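PDB 4KSN: SdbC from Legionella pneumophila subsp. pneumophila, which is an effector protein whose molecular role is not established, represented here by its C-terminal domain. Local coordinates for residues Asp13-Leu17 / Phe29-Tyr33. The protein carries 1 engineered substitution. Coordinates in Å, arbitrary orientation, origin at the centre of the assembly. Numbering follows the deposited sequence.
Sequences DLYLL and FICKY
Backbone hydrogen bonds set the antiparallel register of D13-L17 and F29-Y33. Y15 N donates to C31 O (2.8 Å), with a weak return bond from C31 N to Y15 O (2.8 Å); L17 N to F29 O and F29 N to L17 O, both 3.0 Å, make the next hydrogen-bonded pair. Between them L16 and I30 form a non-hydrogen-bonded pair, CA to CA 4.8 Å. Where the strands begin to part, a water takes over, donating to D13 O (2.7 Å) and accepting from Y33 N (2.9 Å). The N-to-C directions of the two short segment axes make 141°, with a closest approach of 4.6 Å. Alternation then sorts the side chains: Y15, L17, F29 and C31 share one face, where L17 CG lies 3.7 Å from C31 SG and Y15 CE1 3.8 Å from Y33 CB; on the other, I30 (chi1 t, chi2 p) brings CD1 to 4.2 Å from L14 CB. Strand 62-71 flanks strand 10-20 on its other side, while F29-Y33 pairs antiparallel with a strand of the second subunit. The arrangement is a twisted β-hairpin within an antiparallel sheet continued across a subunit interface.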
loop_
_atom_site.group_PDB
_atom_site.type_symbol
_atom_site.label_atom_id
_atom_site.label_comp_id
_atom_site.label_asym_id
_atom_site.label_seq_id
_atom_site.Cartn_x
_atom_site.Cartn_y
_atom_site.Cartn_z
ATOM N N ASP A 13 -9.552 1.842 6.989
ATOM C CA ASP A 13 -10.406 2.961 7.346
ATOM C C ASP A 13 -11.673 2.806 6.525
ATOM O O ASP A 13 -11.627 2.292 5.397
ATOM C CB ASP A 13 -9.810 4.277 6.946
ATOM C CG ASP A 13 -8.458 4.505 7.578
ATOM O OD1 ASP A 13 -8.333 4.242 8.779
ATOM O OD2 ASP A 13 -7.561 4.949 6.841
ATOM N N LEU A 14 -12.757 3.325 7.069
ATOM C CA LEU A 14 -14.038 3.440 6.367
ATOM C C LEU A 14 -14.539 4.836 6.646
ATOM O O LEU A 14 -13.994 5.519 7.560
ATOM C CB LEU A 14 -14.991 2.418 6.980
ATOM C CG LEU A 14 -14.709 0.967 6.666
ATOM C CD1 LEU A 14 -15.714 0.114 7.381
ATOM C CD2 LEU A 14 -14.712 0.729 5.163
ATOM N N TYR A 15 -15.471 5.325 5.834
ATOM C CA TYR A 15 -15.928 6.680 5.971
ATOM C C TYR A 15 -17.467 6.675 5.939
ATOM O O TYR A 15 -18.061 6.024 5.083
ATOM C CB TYR A 15 -15.359 7.548 4.842
ATOM C CG TYR A 15 -13.906 7.714 4.927
ATOM C CD1 TYR A 15 -13.020 6.770 4.348
ATOM C CD2 TYR A 15 -13.364 8.721 5.689
ATOM C CE1 TYR A 15 -11.696 6.870 4.519
ATOM C CE2 TYR A 15 -11.997 8.809 5.864
ATOM C CZ TYR A 15 -11.185 7.917 5.249
ATOM O OH TYR A 15 -9.850 8.012 5.399
ATOM N N LEU A 16 -18.070 7.418 6.852
ATOM C CA LEU A 16 -19.483 7.697 6.848
ATOM C C LEU A 16 -19.675 9.040 6.194
ATOM O O LEU A 16 -19.132 10.050 6.676
ATOM C CB LEU A 16 -19.969 7.742 8.288
ATOM C CG LEU A 16 -21.452 7.901 8.532
ATOM C CD1 LEU A 16 -22.292 6.761 7.948
ATOM C CD2 LEU A 16 -21.675 7.973 10.031
ATOM N N LEU A 17 -20.371 9.025 5.072
ATOM C CA LEU A 17 -20.492 10.145 4.208
ATOM C C LEU A 17 -21.978 10.507 4.195
ATOM O O LEU A 17 -22.820 9.670 3.947
ATOM C CB LEU A 17 -20.054 9.849 2.775
ATOM C CG LEU A 17 -18.561 9.678 2.430
ATOM C CD1 LEU A 17 -18.442 9.785 0.904
ATOM C CD2 LEU A 17 -17.567 10.624 3.166
ATOM N N PHE A 29 -24.075 7.042 3.431
ATOM C CA PHE A 29 -23.382 5.920 2.806
ATOM C C PHE A 29 -22.260 5.531 3.766
ATOM O O PHE A 29 -21.704 6.399 4.463
ATOM C CB PHE A 29 -22.731 6.363 1.520
ATOM C CG PHE A 29 -23.668 6.630 0.363
ATOM C CD1 PHE A 29 -24.209 7.878 0.157
ATOM C CD2 PHE A 29 -23.911 5.654 -0.574
ATOM C CE1 PHE A 29 -25.042 8.103 -0.896
ATOM C CE2 PHE A 29 -24.706 5.887 -1.666
ATOM C CZ PHE A 29 -25.305 7.124 -1.820
ATOM N N ILE A 30 -21.948 4.246 3.800
ATOM C CA ILE A 30 -20.733 3.753 4.491
ATOM C C ILE A 30 -19.786 3.286 3.384
ATOM O O ILE A 30 -20.204 2.565 2.501
ATOM C CB ILE A 30 -21.062 2.678 5.554
ATOM C CG1 ILE A 30 -19.791 2.159 6.221
ATOM C CG2 ILE A 30 -21.821 1.502 5.041
ATOM C CD1 ILE A 30 -19.143 3.254 7.046
ATOM N N CYS A 31 -18.531 3.795 3.419
ATOM C CA CYS A 31 -17.707 3.911 2.244
ATOM C C CYS A 31 -16.265 3.432 2.520
ATOM O O CYS A 31 -15.695 3.688 3.600
ATOM C CB CYS A 31 -17.580 5.355 1.811
ATOM S SG CYS A 31 -19.229 6.139 1.638
ATOM N N LYS A 32 -15.693 2.816 1.507
ATOM C CA LYS A 32 -14.253 2.590 1.404
ATOM C C LYS A 32 -13.692 3.565 0.358
ATOM O O LYS A 32 -14.080 3.553 -0.805
ATOM C CB LYS A 32 -14.026 1.147 1.025
ATOM C CG LYS A 32 -12.613 0.773 0.599
ATOM C CD LYS A 32 -11.675 0.753 1.776
ATOM C CE LYS A 32 -10.313 0.161 1.420
ATOM N NZ LYS A 32 -9.494 1.185 0.697
ATOM N N TYR A 33 -12.730 4.352 0.790
ATOM C CA TYR A 33 -12.010 5.249 -0.071
ATOM C C TYR A 33 -11.088 4.545 -1.044
ATOM O O TYR A 33 -10.363 3.572 -0.681
ATOM C CB TYR A 33 -11.280 6.289 0.784
ATOM C CG TYR A 33 -10.460 7.291 0.006
ATOM C CD1 TYR A 33 -11.052 8.079 -0.982
ATOM C CD2 TYR A 33 -9.122 7.497 0.278
ATOM C CE1 TYR A 33 -10.336 9.022 -1.666
ATOM C CE2 TYR A 33 -8.360 8.448 -0.413
ATOM C CZ TYR A 33 -8.954 9.168 -1.411
ATOM O OH TYR A 33 -8.267 10.145 -2.091
HETATM O O HOH W 1 -11.192 3.831 3.176
#